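Local coordinates for arginine kinase (Anthopleura japonica, PDB 4RF6), which catalyses the reversible transfer of phosphate from ATP to L-arginine, giving phosphoarginine and ADP, with two phosphagen kinase units fused in one chain, at residues K293-L307 with A357-K369. Sequence-based numbering, arbitrary orientation.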
loop_
_atom_site.group_PDB
_atom_site.type_symbol
_atom_site.label_atom_id
_atom_site.label_comp_id
_atom_site.label_asym_id
_atom_site.label_seq_id
_atom_site.Cartn_x
_atom_site.Cartn_y
_atom_site.Cartn_z
ATOM N N LYS A 293 -1.115 11.269 -7.165
ATOM C CA LYS A 293 -2.057 11.330 -8.277
ATOM C C LYS A 293 -2.463 12.770 -8.541
ATOM O O LYS A 293 -3.253 13.351 -7.790
ATOM C CB LYS A 293 -3.296 10.491 -7.966
ATOM C CG LYS A 293 -4.349 10.476 -9.064
ATOM C CD LYS A 293 -5.234 9.249 -8.915
ATOM C CE LYS A 293 -6.146 9.043 -10.119
ATOM N NZ LYS A 293 -7.241 10.046 -10.199
ATOM N N ILE A 294 -1.914 13.347 -9.605
ATOM C CA ILE A 294 -2.158 14.749 -9.931
ATOM C C ILE A 294 -2.429 14.992 -11.428
ATOM O O ILE A 294 -1.730 15.784 -12.066
ATOM C CB ILE A 294 -0.978 15.630 -9.451
ATOM C CG1 ILE A 294 0.358 15.004 -9.860
ATOM C CG2 ILE A 294 -1.012 15.811 -7.932
ATOM C CD1 ILE A 294 1.582 15.835 -9.475
ATOM N N PRO A 295 -3.463 14.329 -11.992
ATOM C CA PRO A 295 -3.696 14.518 -13.431
ATOM C C PRO A 295 -4.146 15.938 -13.785
ATOM O O PRO A 295 -3.922 16.379 -14.913
ATOM C CB PRO A 295 -4.811 13.510 -13.744
ATOM C CG PRO A 295 -5.520 13.315 -12.458
ATOM C CD PRO A 295 -4.464 13.428 -11.387
ATOM N N HIS A 296 -4.761 16.640 -12.839
ATOM C CA HIS A 296 -5.204 18.009 -13.077
ATOM C C HIS A 296 -4.047 19.006 -13.011
ATOM O O HIS A 296 -3.928 19.891 -13.858
ATOM C CB HIS A 296 -6.282 18.417 -12.066
ATOM C CG HIS A 296 -7.545 17.620 -12.166
ATOM N ND1 HIS A 296 -7.874 16.632 -11.263
ATOM C CD2 HIS A 296 -8.564 17.671 -13.055
ATOM C CE1 HIS A 296 -9.041 16.108 -11.593
ATOM N NE2 HIS A 296 -9.480 16.720 -12.677
ATOM N N ALA A 297 -3.204 18.863 -11.993
ATOM C CA ALA A 297 -2.066 19.758 -11.805
ATOM C C ALA A 297 -1.094 19.674 -12.984
ATOM O O ALA A 297 -0.393 20.640 -13.295
ATOM C CB ALA A 297 -1.351 19.446 -10.492
ATOM N N LYS A 298 -1.066 18.513 -13.633
ATOM C CA LYS A 298 -0.216 18.269 -14.799
ATOM C C LYS A 298 -0.543 19.217 -15.956
ATOM O O LYS A 298 0.347 19.657 -16.689
ATOM C CB LYS A 298 -0.371 16.811 -15.246
ATOM C CG LYS A 298 0.388 16.434 -16.517
ATOM C CD LYS A 298 1.870 16.781 -16.426
ATOM C CE LYS A 298 2.653 16.197 -17.599
ATOM N NZ LYS A 298 1.944 16.384 -18.898
ATOM N N GLU A 299 -1.827 19.535 -16.102
ATOM C CA GLU A 299 -2.303 20.386 -17.190
ATOM C C GLU A 299 -2.321 21.869 -16.806
ATOM O O GLU A 299 -2.703 22.719 -17.612
ATOM C CB GLU A 299 -3.702 19.944 -17.633
ATOM C CG GLU A 299 -3.876 18.429 -17.755
ATOM C CD GLU A 299 -2.944 17.805 -18.783
ATOM O OE1 GLU A 299 -2.587 18.497 -19.759
ATOM O OE2 GLU A 299 -2.569 16.625 -18.614
ATOM N N HIS A 300 -1.908 22.176 -15.579
ATOM C CA HIS A 300 -1.836 23.563 -15.121
ATOM C C HIS A 300 -0.586 24.224 -15.698
ATOM O O HIS A 300 0.451 23.575 -15.844
ATOM C CB HIS A 300 -1.813 23.615 -13.591
ATOM C CG HIS A 300 -2.135 24.962 -13.017
ATOM N ND1 HIS A 300 -1.166 25.884 -12.684
ATOM C CD2 HIS A 300 -3.322 25.535 -12.700
ATOM C CE1 HIS A 300 -1.740 26.968 -12.192
ATOM N NE2 HIS A 300 -3.048 26.783 -12.192
ATOM N N PRO A 301 -0.681 25.517 -16.043
ATOM C CA PRO A 301 0.459 26.205 -16.663
ATOM C C PRO A 301 1.579 26.541 -15.673
ATOM O O PRO A 301 2.628 27.042 -16.080
ATOM C CB PRO A 301 -0.168 27.488 -17.224
ATOM C CG PRO A 301 -1.385 27.712 -16.402
ATOM C CD PRO A 301 -1.897 26.350 -16.033
ATOM N N ASP A 302 1.351 26.261 -14.393
ATOM C CA ASP A 302 2.351 26.499 -13.360
ATOM C C ASP A 302 2.993 25.185 -12.918
ATOM O O ASP A 302 3.756 25.155 -11.951
ATOM C CB ASP A 302 1.728 27.209 -12.156
ATOM C CG ASP A 302 1.349 28.652 -12.452
ATOM O OD1 ASP A 302 1.351 29.041 -13.639
ATOM O OD2 ASP A 302 1.045 29.395 -11.493
ATOM N N PHE A 303 2.684 24.106 -13.636
ATOM C CA PHE A 303 3.213 22.780 -13.315
ATOM C C PHE A 303 4.739 22.719 -13.401
ATOM O O PHE A 303 5.406 22.382 -12.420
ATOM C CB PHE A 303 2.598 21.712 -14.224
ATOM C CG PHE A 303 2.962 20.307 -13.833
ATOM C CD1 PHE A 303 2.421 19.736 -12.692
ATOM C CD2 PHE A 303 3.847 19.559 -14.599
ATOM C CE1 PHE A 303 2.746 18.448 -12.319
ATOM C CE2 PHE A 303 4.182 18.265 -14.231
ATOM C CZ PHE A 303 3.630 17.711 -13.090
ATOM N N GLU A 304 5.286 23.041 -14.570
ATOM C CA GLU A 304 6.733 22.983 -14.773
ATOM C C GLU A 304 7.473 24.009 -13.914
ATOM O O GLU A 304 8.617 23.785 -13.513
ATOM C CB GLU A 304 7.086 23.163 -16.252
ATOM C CG GLU A 304 6.658 22.002 -17.140
ATOM C CD GLU A 304 7.424 20.716 -16.851
ATOM O OE1 GLU A 304 8.581 20.795 -16.383
ATOM O OE2 GLU A 304 6.865 19.626 -17.097
ATOM N N ASN A 305 6.809 25.124 -13.625
ATOM C CA ASN A 305 7.374 26.150 -12.755
ATOM C C ASN A 305 7.618 25.655 -11.324
ATOM O O ASN A 305 8.632 25.978 -10.708
ATOM C CB ASN A 305 6.472 27.388 -12.733
ATOM C CG ASN A 305 6.647 28.274 -13.960
ATOM O OD1 ASN A 305 7.183 27.851 -14.986
ATOM N ND2 ASN A 305 6.184 29.518 -13.854
ATOM N N ILE A 306 6.678 24.879 -10.798
ATOM C CA ILE A 306 6.813 24.321 -9.455
ATOM C C ILE A 306 7.959 23.315 -9.410
ATOM O O ILE A 306 8.799 23.354 -8.503
ATOM C CB ILE A 306 5.500 23.671 -8.990
ATOM C CG1 ILE A 306 4.433 24.750 -8.827
ATOM C CG2 ILE A 306 5.697 22.926 -7.679
ATOM C CD1 ILE A 306 3.024 24.224 -8.710
ATOM N N LEU A 307 8.002 22.433 -10.408
ATOM C CA LEU A 307 9.079 21.453 -10.527
ATOM C C LEU A 307 10.442 22.134 -10.536
ATOM O O LEU A 307 11.352 21.740 -9.801
ATOM C CB LEU A 307 8.917 20.619 -11.797
ATOM C CG LEU A 307 7.670 19.754 -11.927
ATOM C CD1 LEU A 307 7.756 18.876 -13.168
ATOM C CD2 LEU A 307 7.475 18.897 -10.686
ATOM N N ALA A 357 2.731 21.903 -3.012
ATOM C CA ALA A 357 2.299 22.869 -4.019
ATOM C C ALA A 357 1.547 22.168 -5.143
ATOM O O ALA A 357 0.507 22.650 -5.596
ATOM C CB ALA A 357 3.491 23.628 -4.570
ATOM N N LEU A 358 2.088 21.037 -5.592
ATOM C CA LEU A 358 1.440 20.212 -6.611
ATOM C C LEU A 358 0.103 19.665 -6.118
ATOM O O LEU A 358 -0.859 19.571 -6.888
ATOM C CB LEU A 358 2.347 19.051 -7.037
ATOM C CG LEU A 358 3.651 19.374 -7.770
ATOM C CD1 LEU A 358 4.517 18.140 -7.920
ATOM C CD2 LEU A 358 3.369 19.972 -9.136
ATOM N N MET A 359 0.044 19.295 -4.841
ATOM C CA MET A 359 -1.191 18.774 -4.266
ATOM C C MET A 359 -2.261 19.865 -4.166
ATOM O O MET A 359 -3.425 19.630 -4.487
ATOM C CB MET A 359 -0.941 18.124 -2.897
ATOM C CG MET A 359 -2.158 17.393 -2.335
ATOM S SD MET A 359 -1.798 16.416 -0.854
ATOM C CE MET A 359 -1.769 17.700 0.395
ATOM N N GLU A 360 -1.864 21.061 -3.739
ATOM C CA GLU A 360 -2.801 22.178 -3.636
ATOM C C GLU A 360 -3.380 22.578 -4.994
ATOM O O GLU A 360 -4.515 23.055 -5.079
ATOM C CB GLU A 360 -2.143 23.376 -2.946
ATOM C CG GLU A 360 -1.937 23.181 -1.449
ATOM C CD GLU A 360 -3.249 23.131 -0.678
ATOM O OE1 GLU A 360 -4.223 23.778 -1.120
ATOM O OE2 GLU A 360 -3.307 22.446 0.367
ATOM N N LEU A 361 -2.597 22.368 -6.049
ATOM C CA LEU A 361 -3.069 22.568 -7.418
ATOM C C LEU A 361 -4.169 21.571 -7.773
ATOM O O LEU A 361 -5.208 21.948 -8.320
ATOM C CB LEU A 361 -1.919 22.418 -8.418
ATOM C CG LEU A 361 -0.969 23.581 -8.701
ATOM C CD1 LEU A 361 -0.138 23.268 -9.939
ATOM C CD2 LEU A 361 -1.727 24.895 -8.880
ATOM N N GLU A 362 -3.927 20.295 -7.477
ATOM C CA GLU A 362 -4.921 19.250 -7.704
ATOM C C GLU A 362 -6.196 19.545 -6.909
ATOM O O GLU A 362 -7.309 19.390 -7.418
ATOM C CB GLU A 362 -4.354 17.878 -7.317
ATOM C CG GLU A 362 -5.234 16.690 -7.708
ATOM C CD GLU A 362 -5.289 16.473 -9.206
ATOM O OE1 GLU A 362 -4.384 16.970 -9.906
ATOM O OE2 GLU A 362 -6.235 15.809 -9.683
ATOM N N LYS A 363 -6.025 19.987 -5.665
ATOM C CA LYS A 363 -7.160 20.279 -4.789
ATOM C C LYS A 363 -7.999 21.465 -5.278
ATOM O O LYS A 363 -9.234 21.448 -5.173
ATOM C CB LYS A 363 -6.685 20.514 -3.352
ATOM C CG LYS A 363 -6.285 19.243 -2.619
ATOM C CD LYS A 363 -5.383 19.528 -1.424
ATOM C CE LYS A 363 -6.092 20.350 -0.361
ATOM N NZ LYS A 363 -5.244 20.519 0.858
ATOM N N GLU A 364 -7.328 22.493 -5.796
ATOM C CA GLU A 364 -8.009 23.663 -6.352
ATOM C C GLU A 364 -8.874 23.239 -7.523
ATOM O O GLU A 364 -10.018 23.660 -7.651
ATOM C CB GLU A 364 -6.996 24.699 -6.851
ATOM C CG GLU A 364 -6.347 25.572 -5.785
ATOM C CD GLU A 364 -5.364 26.559 -6.390
ATOM O OE1 GLU A 364 -5.464 26.816 -7.608
ATOM O OE2 GLU A 364 -4.488 27.065 -5.657
ATOM N N ALA A 365 -8.305 22.403 -8.382
ATOM C CA ALA A 365 -8.996 21.925 -9.572
ATOM C C ALA A 365 -10.229 21.115 -9.197
ATOM O O ALA A 365 -11.284 21.234 -9.828
ATOM C CB ALA A 365 -8.059 21.096 -10.420
ATOM N N ILE A 366 -10.085 20.285 -8.166
ATOM C CA ILE A 366 -11.166 19.416 -7.708
ATOM C C ILE A 366 -12.273 20.168 -6.952
ATOM O O ILE A 366 -13.456 19.951 -7.207
ATOM C CB ILE A 366 -10.603 18.224 -6.892
ATOM C CG1 ILE A 366 -9.895 17.245 -7.836
ATOM C CG2 ILE A 366 -11.710 17.517 -6.116
ATOM C CD1 ILE A 366 -8.932 16.301 -7.155
ATOM N N ALA A 367 -11.892 21.057 -6.036
ATOM C CA ALA A 367 -12.870 21.867 -5.305
ATOM C C ALA A 367 -13.697 22.722 -6.267
ATOM O O ALA A 367 -14.881 22.983 -6.032
ATOM C CB ALA A 367 -12.178 22.745 -4.265
ATOM N N LYS A 368 -13.063 23.158 -7.352
ATOM C CA LYS A 368 -13.746 23.946 -8.371
ATOM C C LYS A 368 -14.845 23.132 -9.057
ATOM O O LYS A 368 -15.980 23.589 -9.195
ATOM C CB LYS A 368 -12.750 24.448 -9.419
ATOM C CG LYS A 368 -13.366 25.442 -10.387
ATOM C CD LYS A 368 -12.612 25.500 -11.703
ATOM C CE LYS A 368 -13.328 26.418 -12.687
ATOM N NZ LYS A 368 -12.607 26.532 -13.987
ATOM N N LYS A 369 -14.495 21.923 -9.488
ATOM C CA LYS A 369 -15.428 21.041 -10.187
ATOM C C LYS A 369 -16.516 20.499 -9.249
ATOM O O LYS A 369 -17.633 20.192 -9.681
ATOM C CB LYS A 369 -14.651 19.907 -10.869
ATOM C CG LYS A 369 -15.485 18.750 -11.415
ATOM C CD LYS A 369 -14.822 18.111 -12.645
ATOM C CE LYS A 369 -13.296 18.264 -12.620
ATOM N NZ LYS A 369 -12.583 17.514 -13.702
#
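The carboxylate of E362 reaches from helix 357-369 into the start of the short, weakly bonded helix 295-298, where it accepts from the backbone N-H of A297, weakly from that of H296, and from the H296 ring, a His-carboxylate hydrogen bond in the catalytic domain of the first phosphagen kinase unit. E362 CG stands anti to the backbone N (chi1 -171°) and the chain then bends at chi2, bringing E362 OE1 to A297 N at 3.1 Å, nearly along the C-O axis. H296 ND1 donates to E362 OE2 at the ring edge, the two planes 41° apart; the modelled 2.4 Å between ND1 and OE2 is implausibly short, its exact length doubtful. On its other nitrogen the ring has a weak bond from K369 NZ, and the whole side chain sits as a knob among E362, A365, I366 and K369.

Further along, the packing turns apolar. L358 splits its methyls, CD1 touching I294 CD1 and L307 CD2, CD2 meeting F303 CE1 at 3.6 Å; L358 also rests on I334 of strand 331-336, F303 and L307 on A314 of strand 312-316. I306 CD1 touches L361 CD1 at 3.5 Å. The imidazole of H300 lies between P301 CD on one face and, on the opposite one, L361 CD2, a CH-pi contact 3.9 Å from the ring centroid.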